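PDB 2D42: non-toxic crystal protein from Bacillus thuringiensis, which is a parasporal crystal protein without known toxicity whose structure closely resembles the beta-pore-forming toxins, probably of the aerolysin and epsilon-toxin type. Local coordinates for residues 3-8 and 93-98; 58-63 and 153-158; 138-143 and 234-239; 174-179 and 194-199. One frame throughout, in Å; residues are numbered along the deposited sequence.

Contacts 1 and 4 lie on one side of the centre of the elongated molecule, their centres about 14 Å apart, while contacts 2 and 3 lie on the other side, about 9 Å from each other. Contacts 2 and 4 both use the long strand 150-185, at places about 64 Å apart, and both are antiparallel ladders; contact 1 is instead a short parallel pairing that runs into a helix. Contact 3 has no backbone pairing between its segments and meets through side chains and a water; it is the surface contact, whereas the other three are partly buried. Tyr-156 of contact 2 also touches both segments of contact 3.

Contact 1: residues 3-8 and 93-98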
loop_
_atom_site.group_PDB
_atom_site.type_symbol
_atom_site.label_atom_id
_atom_site.label_comp_id
_atom_site.label_asym_id
_atom_site.label_seq_id
_atom_site.Cartn_x
_atom_site.Cartn_y
_atom_site.Cartn_z
ATOM N N ILE A 3 -15.623 -0.195 -9.055
ATOM C CA ILE A 3 -16.725 0.635 -9.524
ATOM C C ILE A 3 -16.183 1.534 -10.629
ATOM O O ILE A 3 -15.248 2.292 -10.407
ATOM C CB ILE A 3 -17.286 1.530 -8.408
ATOM C CG1 ILE A 3 -17.993 0.678 -7.343
ATOM C CG2 ILE A 3 -18.226 2.589 -9.011
ATOM C CD1 ILE A 3 -19.231 -0.049 -7.828
ATOM N N ASN A 4 -16.751 1.439 -11.827
ATOM C CA ASN A 4 -16.295 2.286 -12.920
ATOM C C ASN A 4 -17.167 3.539 -12.938
ATOM O O ASN A 4 -18.348 3.473 -13.283
ATOM C CB ASN A 4 -16.412 1.561 -14.261
ATOM C CG ASN A 4 -15.817 2.361 -15.392
ATOM O OD1 ASN A 4 -14.750 2.036 -15.904
ATOM N ND2 ASN A 4 -16.493 3.433 -15.772
ATOM N N LEU A 5 -16.582 4.673 -12.572
ATOM C CA LEU A 5 -17.326 5.926 -12.514
ATOM C C LEU A 5 -17.950 6.378 -13.829
ATOM O O LEU A 5 -19.030 6.979 -13.820
ATOM C CB LEU A 5 -16.438 7.033 -11.938
ATOM C CG LEU A 5 -16.031 6.781 -10.479
ATOM C CD1 LEU A 5 -14.973 7.777 -10.052
ATOM C CD2 LEU A 5 -17.251 6.877 -9.574
ATOM N N LEU A 6 -17.283 6.111 -14.951
ATOM C CA LEU A 6 -17.821 6.491 -16.258
ATOM C C LEU A 6 -19.041 5.636 -16.580
ATOM O O LEU A 6 -19.993 6.100 -17.204
ATOM C CB LEU A 6 -16.763 6.321 -17.351
ATOM C CG LEU A 6 -15.624 7.342 -17.333
ATOM C CD1 LEU A 6 -14.623 6.997 -18.415
ATOM C CD2 LEU A 6 -16.174 8.740 -17.553
ATOM N N ARG A 7 -18.999 4.380 -16.148
ATOM C CA ARG A 7 -20.105 3.454 -16.352
ATOM C C ARG A 7 -21.318 3.950 -15.558
ATOM O O ARG A 7 -22.451 3.923 -16.051
ATOM C CB ARG A 7 -19.695 2.048 -15.892
ATOM C CG ARG A 7 -20.834 1.044 -15.808
ATOM C CD ARG A 7 -21.531 0.854 -17.145
ATOM N NE ARG A 7 -22.708 0.001 -17.005
ATOM C CZ ARG A 7 -23.729 -0.015 -17.858
ATOM N NH1 ARG A 7 -23.724 0.780 -18.922
ATOM N NH2 ARG A 7 -24.764 -0.818 -17.639
ATOM N N GLU A 8 -21.074 4.408 -14.328
ATOM C CA GLU A 8 -22.140 4.933 -13.481
ATOM C C GLU A 8 -22.761 6.164 -14.154
ATOM O O GLU A 8 -23.974 6.361 -14.103
ATOM C CB GLU A 8 -21.600 5.336 -12.102
ATOM C CG GLU A 8 -21.049 4.197 -11.250
ATOM C CD GLU A 8 -22.105 3.160 -10.879
ATOM O OE1 GLU A 8 -23.214 3.549 -10.451
ATOM O OE2 GLU A 8 -21.814 1.952 -11.006
ATOM N N VAL A 93 -12.436 1.565 -6.992
ATOM C CA VAL A 93 -13.144 2.495 -7.853
ATOM C C VAL A 93 -12.154 3.113 -8.829
ATOM O O VAL A 93 -10.955 3.146 -8.554
ATOM C CB VAL A 93 -13.817 3.606 -7.008
ATOM C CG1 VAL A 93 -12.758 4.385 -6.218
ATOM C CG2 VAL A 93 -14.619 4.545 -7.917
ATOM N N THR A 94 -12.649 3.577 -9.974
ATOM C CA THR A 94 -11.792 4.204 -10.980
ATOM C C THR A 94 -12.556 5.175 -11.871
ATOM O O THR A 94 -13.754 5.008 -12.116
ATOM C CB THR A 94 -11.120 3.151 -11.899
ATOM O OG1 THR A 94 -10.222 3.808 -12.804
ATOM C CG2 THR A 94 -12.163 2.397 -12.700
ATOM N N ALA A 95 -11.846 6.187 -12.356
ATOM C CA ALA A 95 -12.421 7.182 -13.240
ATOM C C ALA A 95 -11.884 6.910 -14.641
ATOM O O ALA A 95 -11.986 7.754 -15.536
ATOM C CB ALA A 95 -12.029 8.586 -12.783
ATOM N N GLY A 96 -11.304 5.727 -14.825
ATOM C CA GLY A 96 -10.766 5.372 -16.127
ATOM C C GLY A 96 -9.252 5.415 -16.228
ATOM O O GLY A 96 -8.688 5.029 -17.252
ATOM N N THR A 97 -8.585 5.880 -15.178
ATOM C CA THR A 97 -7.121 5.957 -15.177
ATOM C C THR A 97 -6.542 5.268 -13.945
ATOM O O THR A 97 -7.008 5.494 -12.827
ATOM C CB THR A 97 -6.636 7.421 -15.167
ATOM O OG1 THR A 97 -7.146 8.099 -16.319
ATOM C CG2 THR A 97 -5.109 7.482 -15.185
ATOM N N ASN A 98 -5.531 4.429 -14.137
ATOM C CA ASN A 98 -4.946 3.757 -12.987
ATOM C C ASN A 98 -4.091 4.721 -12.186
ATOM O O ASN A 98 -3.368 5.536 -12.747
ATOM C CB ASN A 98 -4.134 2.540 -13.416
ATOM C CG ASN A 98 -5.009 1.333 -13.668
ATOM O OD1 ASN A 98 -5.897 1.023 -12.872
ATOM N ND2 ASN A 98 -4.765 0.639 -14.769
#
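Leu-5 lays its side chain obliquely over Val-93, with CG of the leucine 3.7 Å from CG2 of the valine. The leucine CG stands anti to its own carbonyl carbon (chi1 -65°), while in Val-93 a chi1 of 60° puts CG1 between the backbone N and the carbonyl carbon and leaves CG2 as the branch that does the touching. This CG2 also lies 4.1 Å from CB of Ile-3, whose outer carbons lead away from the partner strand. One branch of Leu-5 reaches further along, its CD1 4.1 Å from CB of Ala-95, and Leu-6 brings its CD1 near the carbonyl oxygen of Ala-95.

Beneath these groups the two segments pair in parallel. Thr-94 N donates to Ile-3 O at 2.9 Å, and Leu-5 N donates to Thr-94 O, so an amide of the first helical turn, which has no acceptor within its helix, is satisfied by the strand. Asn-4 occupies the N-cap position between strand 2-4 and helix 5-19. In segment 93-98 the hydroxyl OG1 of Thr-94 accepts from Gly-96 N at 3.0 Å, an ST turn that bends the backbone where strand 71-94 ends. The contact thus pairs the short strand 2-4 with the end of strand 71-94, just where helix 5-19 begins; Leu-5 packs on Val-173 of strand 150-185 and on Leu-203 of helix 199-206, and Val-93 on Cys-171.

Contact 2: residues 58-63 and 153-158; sequences LDRRII and TGVYTL
Leu-58 pushes its CD1 between two residues of the opposing strand, 3.5 Å from CB of Leu-158 and 3.8 Å from CE2 of the Tyr-156 ring. A chi1 of -66° sets the leucine CG beside the backbone N, 3.7 Å from Leu-158 CB. The side chain crosses both neighbours obliquely. Further along, among the side chains of Arg-60, Ile-62, Thr-153 and Val-155, the aliphatic part of Arg-60 meets methyl groups: its CG is 4.0 Å from CG2 of Val-155, and CG2 of Thr-153 lies near both CG and NH1.

What sets these positions is an antiparallel ladder interrupted by a classic beta bulge. Leu-58 N, at 2.7 Å, and Asp-59 N, at 3.3 Å, both donate to Tyr-156 O. Asp-59 pairs with Tyr-156 within the bulge, and the regular ladder continues to the hydrogen-bonded pair Arg-61 with Gly-154. Asp-59 OD1 accepts from the following amide, Arg-60 N, at 2.9 Å, and the same oxygen forms a salt bridge, with a weak hydrogen bond, to Arg-61 NE.

Strand 54-65 flanks strand 150-185 here; strand 219-244 pairs with the latter through backbone bonds such as Val-155 to Asp-239, and Tyr-156 stacks on Phe-77 of strand 71-94.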
loop_
_atom_site.group_PDB
_atom_site.type_symbol
_atom_site.label_atom_id
_atom_site.label_comp_id
_atom_site.label_asym_id
_atom_site.label_seq_id
_atom_site.Cartn_x
_atom_site.Cartn_y
_atom_site.Cartn_z
ATOM N N LEU A 58 22.692 -12.507 8.642
ATOM C CA LEU A 58 23.136 -11.571 7.612
ATOM C C LEU A 58 24.627 -11.677 7.332
ATOM O O LEU A 58 25.069 -11.494 6.195
ATOM C CB LEU A 58 22.815 -10.130 8.038
ATOM C CG LEU A 58 21.343 -9.714 8.168
ATOM C CD1 LEU A 58 21.256 -8.300 8.733
ATOM C CD2 LEU A 58 20.668 -9.789 6.807
ATOM N N ASP A 59 25.409 -11.984 8.366
ATOM C CA ASP A 59 26.858 -12.065 8.198
ATOM C C ASP A 59 27.479 -12.799 9.385
ATOM O O ASP A 59 26.852 -12.968 10.429
ATOM C CB ASP A 59 27.422 -10.637 8.138
ATOM C CG ASP A 59 28.663 -10.509 7.268
ATOM O OD1 ASP A 59 29.367 -11.516 7.011
ATOM O OD2 ASP A 59 28.940 -9.358 6.857
ATOM N N ARG A 60 28.724 -13.218 9.214
ATOM C CA ARG A 60 29.470 -13.910 10.258
ATOM C C ARG A 60 30.933 -13.616 9.996
ATOM O O ARG A 60 31.416 -13.845 8.897
ATOM C CB ARG A 60 29.242 -15.430 10.192
ATOM C CG ARG A 60 30.174 -16.215 11.120
ATOM C CD ARG A 60 30.079 -17.740 10.939
ATOM N NE ARG A 60 31.286 -18.303 10.325
ATOM C CZ ARG A 60 32.054 -19.238 10.883
ATOM N NH1 ARG A 60 31.751 -19.731 12.079
ATOM N NH2 ARG A 60 33.128 -19.686 10.240
ATOM N N ARG A 61 31.637 -13.098 10.997
ATOM C CA ARG A 61 33.059 -12.790 10.843
ATOM C C ARG A 61 33.845 -13.321 12.022
ATOM O O ARG A 61 33.289 -13.575 13.093
ATOM C CB ARG A 61 33.284 -11.278 10.720
ATOM C CG ARG A 61 32.768 -10.701 9.435
ATOM C CD ARG A 61 33.523 -11.300 8.256
ATOM N NE ARG A 61 32.713 -11.302 7.052
ATOM C CZ ARG A 61 32.988 -12.019 5.966
ATOM N NH1 ARG A 61 34.063 -12.797 5.926
ATOM N NH2 ARG A 61 32.180 -11.962 4.919
ATOM N N ILE A 62 35.149 -13.456 11.828
ATOM C CA ILE A 62 36.002 -13.992 12.864
ATOM C C ILE A 62 37.230 -13.156 13.171
ATOM O O ILE A 62 37.903 -12.673 12.268
ATOM C CB ILE A 62 36.477 -15.410 12.469
ATOM C CG1 ILE A 62 35.258 -16.329 12.318
ATOM C CG2 ILE A 62 37.470 -15.942 13.507
ATOM C CD1 ILE A 62 35.567 -17.704 11.794
ATOM N N ILE A 63 37.506 -12.973 14.456
ATOM C CA ILE A 63 38.703 -12.259 14.876
ATOM C C ILE A 63 39.455 -13.261 15.734
ATOM O O ILE A 63 38.979 -13.663 16.793
ATOM C CB ILE A 63 38.375 -11.004 15.697
ATOM C CG1 ILE A 63 37.638 -9.993 14.809
ATOM C CG2 ILE A 63 39.660 -10.417 16.267
ATOM C CD1 ILE A 63 37.269 -8.694 15.516
ATOM N N THR A 153 33.830 -15.198 17.301
ATOM C CA THR A 153 33.013 -15.332 16.111
ATOM C C THR A 153 31.778 -14.476 16.271
ATOM O O THR A 153 30.923 -14.751 17.111
ATOM C CB THR A 153 32.612 -16.790 15.881
ATOM O OG1 THR A 153 33.798 -17.568 15.705
ATOM C CG2 THR A 153 31.741 -16.922 14.643
ATOM N N GLY A 154 31.717 -13.404 15.489
ATOM C CA GLY A 154 30.575 -12.516 15.545
ATOM C C GLY A 154 29.572 -12.826 14.444
ATOM O O GLY A 154 29.911 -12.795 13.264
ATOM N N VAL A 155 28.335 -13.111 14.841
ATOM C CA VAL A 155 27.257 -13.432 13.906
ATOM C C VAL A 155 26.228 -12.307 13.950
ATOM O O VAL A 155 25.720 -11.964 15.018
ATOM C CB VAL A 155 26.564 -14.774 14.295
ATOM C CG1 VAL A 155 25.353 -15.014 13.416
ATOM C CG2 VAL A 155 27.556 -15.933 14.147
ATOM N N TYR A 156 25.957 -11.731 12.782
ATOM C CA TYR A 156 25.004 -10.627 12.613
ATOM C C TYR A 156 23.675 -11.227 12.170
ATOM O O TYR A 156 23.583 -11.833 11.098
ATOM C CB TYR A 156 25.541 -9.654 11.551
ATOM C CG TYR A 156 24.849 -8.307 11.490
ATOM C CD1 TYR A 156 24.374 -7.681 12.646
ATOM C CD2 TYR A 156 24.727 -7.627 10.279
ATOM C CE1 TYR A 156 23.795 -6.401 12.591
ATOM C CE2 TYR A 156 24.157 -6.354 10.211
ATOM C CZ TYR A 156 23.698 -5.744 11.366
ATOM O OH TYR A 156 23.190 -4.460 11.301
ATOM N N THR A 157 22.657 -11.076 13.014
ATOM C CA THR A 157 21.333 -11.625 12.752
ATOM C C THR A 157 20.239 -10.583 12.592
ATOM O O THR A 157 20.193 -9.589 13.324
ATOM C CB THR A 157 20.911 -12.571 13.898
ATOM O OG1 THR A 157 21.827 -13.664 13.959
ATOM C CG2 THR A 157 19.498 -13.101 13.682
ATOM N N LEU A 158 19.360 -10.820 11.625
ATOM C CA LEU A 158 18.235 -9.935 11.388
ATOM C C LEU A 158 16.952 -10.655 11.757
ATOM O O LEU A 158 16.717 -11.793 11.339
ATOM C CB LEU A 158 18.144 -9.517 9.919
ATOM C CG LEU A 158 16.841 -8.793 9.537
ATOM C CD1 LEU A 158 16.779 -7.439 10.233
ATOM C CD2 LEU A 158 16.756 -8.610 8.029
#

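Contact 3: residues 138-143 and 234-239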
loop_
_atom_site.group_PDB
_atom_site.type_symbol
_atom_site.label_atom_id
_atom_site.label_comp_id
_atom_site.label_asym_id
_atom_site.label_seq_id
_atom_site.Cartn_x
_atom_site.Cartn_y
_atom_site.Cartn_z
ATOM N N PHE A 138 20.974 -1.960 7.388
ATOM C CA PHE A 138 21.322 -2.304 8.757
ATOM C C PHE A 138 22.815 -2.141 9.003
ATOM O O PHE A 138 23.644 -2.756 8.331
ATOM C CB PHE A 138 20.879 -3.735 9.068
ATOM C CG PHE A 138 19.393 -3.940 8.966
ATOM C CD1 PHE A 138 18.538 -3.362 9.896
ATOM C CD2 PHE A 138 18.849 -4.687 7.922
ATOM C CE1 PHE A 138 17.154 -3.518 9.791
ATOM C CE2 PHE A 138 17.469 -4.851 7.806
ATOM C CZ PHE A 138 16.619 -4.265 8.743
ATOM N N ARG A 139 23.144 -1.293 9.973
ATOM C CA ARG A 139 24.524 -1.026 10.341
ATOM C C ARG A 139 24.637 -1.196 11.850
ATOM O O ARG A 139 23.877 -0.590 12.606
ATOM C CB ARG A 139 24.926 0.407 9.961
ATOM C CG ARG A 139 24.824 0.750 8.476
ATOM C CD ARG A 139 25.486 2.106 8.193
ATOM N NE ARG A 139 25.333 2.545 6.805
ATOM C CZ ARG A 139 24.196 3.000 6.283
ATOM N NH1 ARG A 139 24.146 3.374 5.011
ATOM N NH2 ARG A 139 23.106 3.089 7.035
ATOM N N ASP A 140 25.579 -2.030 12.278
ATOM C CA ASP A 140 25.798 -2.275 13.697
ATOM C C ASP A 140 27.245 -2.657 13.934
ATOM O O ASP A 140 27.938 -3.119 13.023
ATOM C CB ASP A 140 24.885 -3.401 14.202
ATOM C CG ASP A 140 23.428 -2.985 14.267
ATOM O OD1 ASP A 140 23.078 -2.194 15.162
ATOM O OD2 ASP A 140 22.635 -3.436 13.420
ATOM N N SER A 141 27.705 -2.457 15.161
ATOM C CA SER A 141 29.069 -2.808 15.509
ATOM C C SER A 141 29.067 -3.415 16.893
ATOM O O SER A 141 28.102 -3.270 17.638
ATOM C CB SER A 141 29.976 -1.576 15.481
ATOM O OG SER A 141 29.694 -0.721 16.575
ATOM N N GLN A 142 30.147 -4.100 17.235
ATOM C CA GLN A 142 30.259 -4.734 18.539
ATOM C C GLN A 142 31.717 -4.863 18.944
ATOM O O GLN A 142 32.528 -5.432 18.208
ATOM C CB GLN A 142 29.630 -6.127 18.507
ATOM C CG GLN A 142 29.878 -6.957 19.767
ATOM C CD GLN A 142 29.094 -6.459 20.956
ATOM O OE1 GLN A 142 27.866 -6.463 20.944
ATOM N NE2 GLN A 142 29.797 -6.019 21.993
ATOM N N THR A 143 32.046 -4.344 20.119
ATOM C CA THR A 143 33.403 -4.418 20.621
ATOM C C THR A 143 33.493 -5.642 21.508
ATOM O O THR A 143 32.546 -5.974 22.218
ATOM C CB THR A 143 33.760 -3.162 21.423
ATOM O OG1 THR A 143 33.515 -2.009 20.610
ATOM C CG2 THR A 143 35.229 -3.184 21.818
ATOM N N LEU A 234 12.926 -6.142 11.503
ATOM C CA LEU A 234 12.466 -5.504 12.732
ATOM C C LEU A 234 13.587 -4.989 13.632
ATOM O O LEU A 234 13.494 -3.890 14.190
ATOM C CB LEU A 234 11.581 -6.487 13.520
ATOM C CG LEU A 234 10.305 -6.917 12.778
ATOM C CD1 LEU A 234 9.544 -7.965 13.585
ATOM C CD2 LEU A 234 9.439 -5.683 12.520
ATOM N N GLN A 235 14.624 -5.802 13.801
ATOM C CA GLN A 235 15.773 -5.428 14.621
ATOM C C GLN A 235 16.925 -6.371 14.312
ATOM O O GLN A 235 16.734 -7.409 13.673
ATOM C CB GLN A 235 15.440 -5.515 16.113
ATOM C CG GLN A 235 15.308 -6.936 16.636
ATOM C CD GLN A 235 15.020 -6.980 18.125
ATOM O OE1 GLN A 235 15.760 -6.411 18.926
ATOM N NE2 GLN A 235 13.943 -7.666 18.503
ATOM N N THR A 236 18.116 -6.022 14.783
ATOM C CA THR A 236 19.287 -6.849 14.541
ATOM C C THR A 236 19.975 -7.234 15.835
ATOM O O THR A 236 19.800 -6.582 16.867
ATOM C CB THR A 236 20.311 -6.125 13.669
ATOM O OG1 THR A 236 20.673 -4.890 14.298
ATOM C CG2 THR A 236 19.735 -5.845 12.293
ATOM N N PHE A 237 20.751 -8.310 15.775
ATOM C CA PHE A 237 21.487 -8.781 16.935
ATOM C C PHE A 237 22.890 -9.181 16.509
ATOM O O PHE A 237 23.086 -9.723 15.415
ATOM C CB PHE A 237 20.848 -10.035 17.557
ATOM C CG PHE A 237 19.401 -9.885 17.943
ATOM C CD1 PHE A 237 18.390 -10.266 17.065
ATOM C CD2 PHE A 237 19.049 -9.410 19.210
ATOM C CE1 PHE A 237 17.047 -10.181 17.440
ATOM C CE2 PHE A 237 17.712 -9.321 19.597
ATOM C CZ PHE A 237 16.710 -9.708 18.711
ATOM N N ILE A 238 23.865 -8.911 17.365
ATOM C CA ILE A 238 25.220 -9.352 17.091
ATOM C C ILE A 238 25.556 -10.262 18.261
ATOM O O ILE A 238 25.531 -9.837 19.409
ATOM C CB ILE A 238 26.245 -8.207 17.043
ATOM C CG1 ILE A 238 25.993 -7.320 15.818
ATOM C CG2 ILE A 238 27.652 -8.799 16.985
ATOM C CD1 ILE A 238 26.957 -6.142 15.680
ATOM N N ASP A 239 25.822 -11.529 17.972
ATOM C CA ASP A 239 26.178 -12.474 19.013
ATOM C C ASP A 239 27.611 -12.931 18.785
ATOM O O ASP A 239 27.988 -13.324 17.684
ATOM C CB ASP A 239 25.222 -13.666 19.003
ATOM C CG ASP A 239 23.799 -13.263 19.348
ATOM O OD1 ASP A 239 23.543 -12.893 20.516
ATOM O OD2 ASP A 239 22.942 -13.301 18.449
HETATM O O HOH W 1 27.036 -9.367 21.517
#
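Gln-142 and Ile-238 face each other with their CA atoms 7.0 Å apart, on strands that run in roughly the same direction, 26° apart, and whose axes come no closer than 8.0 Å. This is too wide for a backbone ladder: the two strands probably lie in facing layers of a beta sandwich, as in aerolysin-type toxins, and meet through side chains that point toward the other strand.

At one end Phe-138 brings its ring obliquely against Thr-236, with CD1 3.7 Å from the threonine CG2. The other branch of this threonine is polar and meets Asp-140 tip to tip: OG1 donates to OD2 at 2.6 Å, arriving from above the carboxylate plane, 52° out of it. The position of OG1, between the backbone N and the carbonyl carbon (chi1 57°), leaves CG2 for the phenylalanine. Asp-140 OD2 probably also meets Tyr-156 OH on strand 150-185, though the modelled distance is unusually short.

Apolar contact resumes at Ile-238. Its CD1 lies 3.7 Å from CB of Asp-140 and reaches the backbone of Ser-141, while its CG2 slides past the aliphatic part of Gln-142. Strand 71-94 hydrogen-bonds to strand 129-146 at Phe-138, Asp-140 and Gln-142. The amide of Gln-142 is held twice: NE2 donates to Thr-143 O at 2.8 Å, and OE1 accepts from a water that also donates to Ile-238 O at 2.6 Å.

Contact 4: residues 174-179 and 194-199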
loop_
_atom_site.group_PDB
_atom_site.type_symbol
_atom_site.label_atom_id
_atom_site.label_comp_id
_atom_site.label_asym_id
_atom_site.label_seq_id
_atom_site.Cartn_x
_atom_site.Cartn_y
_atom_site.Cartn_z
ATOM N N SER A 174 -14.982 13.223 -6.761
ATOM C CA SER A 174 -15.661 14.472 -7.080
ATOM C C SER A 174 -15.463 14.836 -8.551
ATOM O O SER A 174 -14.830 14.097 -9.299
ATOM C CB SER A 174 -15.112 15.597 -6.194
ATOM O OG SER A 174 -13.711 15.732 -6.383
ATOM N N GLY A 175 -16.005 15.981 -8.962
ATOM C CA GLY A 175 -15.861 16.399 -10.342
ATOM C C GLY A 175 -17.175 16.342 -11.094
ATOM O O GLY A 175 -18.210 15.976 -10.531
ATOM N N ASN A 176 -17.127 16.680 -12.380
ATOM C CA ASN A 176 -18.319 16.715 -13.218
ATOM C C ASN A 176 -18.248 15.800 -14.422
ATOM O O ASN A 176 -17.171 15.501 -14.941
ATOM C CB ASN A 176 -18.565 18.138 -13.744
ATOM C CG ASN A 176 -18.840 19.135 -12.647
ATOM O OD1 ASN A 176 -18.092 20.096 -12.471
ATOM N ND2 ASN A 176 -19.919 18.921 -11.905
ATOM N N GLY A 177 -19.425 15.381 -14.867
ATOM C CA GLY A 177 -19.539 14.548 -16.043
ATOM C C GLY A 177 -20.349 15.356 -17.041
ATOM O O GLY A 177 -20.979 16.346 -16.673
ATOM N N ILE A 178 -20.318 14.961 -18.305
ATOM C CA ILE A 178 -21.082 15.660 -19.329
ATOM C C ILE A 178 -21.950 14.620 -20.009
ATOM O O ILE A 178 -21.460 13.562 -20.399
ATOM C CB ILE A 178 -20.174 16.302 -20.405
ATOM C CG1 ILE A 178 -19.279 17.376 -19.781
ATOM C CG2 ILE A 178 -21.034 16.885 -21.514
ATOM C CD1 ILE A 178 -20.033 18.512 -19.121
ATOM N N ILE A 179 -23.236 14.916 -20.137
ATOM C CA ILE A 179 -24.155 13.999 -20.787
ATOM C C ILE A 179 -24.882 14.694 -21.934
ATOM O O ILE A 179 -25.428 15.787 -21.770
ATOM C CB ILE A 179 -25.199 13.459 -19.800
ATOM C CG1 ILE A 179 -24.498 12.762 -18.627
ATOM C CG2 ILE A 179 -26.122 12.487 -20.518
ATOM C CD1 ILE A 179 -25.445 12.296 -17.527
ATOM N N VAL A 194 -27.503 19.439 -23.604
ATOM C CA VAL A 194 -26.233 19.105 -22.971
ATOM C C VAL A 194 -26.340 19.418 -21.489
ATOM O O VAL A 194 -26.652 20.544 -21.100
ATOM C CB VAL A 194 -25.068 19.908 -23.562
ATOM C CG1 VAL A 194 -23.757 19.424 -22.970
ATOM C CG2 VAL A 194 -25.046 19.752 -25.063
ATOM N N GLN A 195 -26.083 18.410 -20.665
ATOM C CA GLN A 195 -26.170 18.563 -19.223
ATOM C C GLN A 195 -24.828 18.293 -18.537
ATOM O O GLN A 195 -24.129 17.341 -18.886
ATOM C CB GLN A 195 -27.247 17.598 -18.690
ATOM C CG GLN A 195 -27.256 17.382 -17.177
ATOM C CD GLN A 195 -28.175 16.234 -16.732
ATOM O OE1 GLN A 195 -28.138 15.130 -17.284
ATOM N NE2 GLN A 195 -28.989 16.495 -15.716
ATOM N N ARG A 196 -24.453 19.151 -17.589
ATOM C CA ARG A 196 -23.220 18.930 -16.822
ATOM C C ARG A 196 -23.717 18.459 -15.462
ATOM O O ARG A 196 -24.457 19.177 -14.794
ATOM C CB ARG A 196 -22.403 20.210 -16.623
ATOM C CG ARG A 196 -21.238 20.023 -15.644
ATOM C CD ARG A 196 -20.552 21.339 -15.269
ATOM N NE ARG A 196 -19.806 21.897 -16.385
ATOM C CZ ARG A 196 -20.084 23.056 -16.971
ATOM N NH1 ARG A 196 -21.098 23.797 -16.542
ATOM N NH2 ARG A 196 -19.357 23.465 -18.001
ATOM N N VAL A 197 -23.323 17.253 -15.062
ATOM C CA VAL A 197 -23.764 16.703 -13.787
ATOM C C VAL A 197 -22.633 16.529 -12.795
ATOM O O VAL A 197 -21.488 16.274 -13.175
ATOM C CB VAL A 197 -24.430 15.324 -13.967
ATOM C CG1 VAL A 197 -25.631 15.444 -14.891
ATOM C CG2 VAL A 197 -23.417 14.323 -14.528
ATOM N N ASN A 198 -22.964 16.663 -11.517
ATOM C CA ASN A 198 -21.987 16.493 -10.462
ATOM C C ASN A 198 -21.930 14.981 -10.236
ATOM O O ASN A 198 -22.973 14.322 -10.157
ATOM C CB ASN A 198 -22.464 17.198 -9.195
ATOM C CG ASN A 198 -21.375 17.320 -8.147
ATOM O OD1 ASN A 198 -20.589 16.394 -7.931
ATOM N ND2 ASN A 198 -21.337 18.463 -7.477
ATOM N N ILE A 199 -20.726 14.425 -10.143
ATOM C CA ILE A 199 -20.595 12.987 -9.937
ATOM C C ILE A 199 -21.279 12.519 -8.648
ATOM O O ILE A 199 -21.703 11.370 -8.553
ATOM C CB ILE A 199 -19.107 12.549 -9.926
ATOM C CG1 ILE A 199 -19.014 11.018 -10.002
ATOM C CG2 ILE A 199 -18.411 13.052 -8.654
ATOM C CD1 ILE A 199 -19.614 10.419 -11.278
HETATM O O HOH W 2 -18.083 16.927 -7.058
#
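Val-197 O is gripped by neighbouring residues of the facing strand: Gly-177 N donates to it at 2.8 Å, and the side-chain ND2 of Asn-176 adds a weak, longer bond of 3.3 Å. The CA of Asn-176 also approaches this oxygen. With chi1 at -63° the asparagine CG lies 3.8 Å from CD of Arg-196, and its CB packs against CG of the same arginine.

Ile-178 lies alongside Arg-196 on the same face, its CD1 against the arginine CB, and beyond them NE of the arginine forms a salt bridge with Asp-30. On the other face, Ile-179 crosses Val-197 at about a right angle, CD1 to CG1 4.1 Å, and both pack on Leu-9 of helix 5-19.

The segments are the arms of a beta hairpin, strands 150-185 and 189-198, with hydrogen-bonded pairs at Gly-177 with Val-197 and Ile-179 with Gln-195. Where the second arm turns into helix 199-206, Ile-199 N donates to Gly-175 O at 3.0 Å, and CG2 of Ile-199 lies against the backbone of Ser-174. Asn-198 is the N-cap: its ND2 hydrogen-bonds to Asn-218 OD1, and its OD1 accepts from Ile-200 N and from a water 2.7 Å away, which in turn accepts from Gly-175 N.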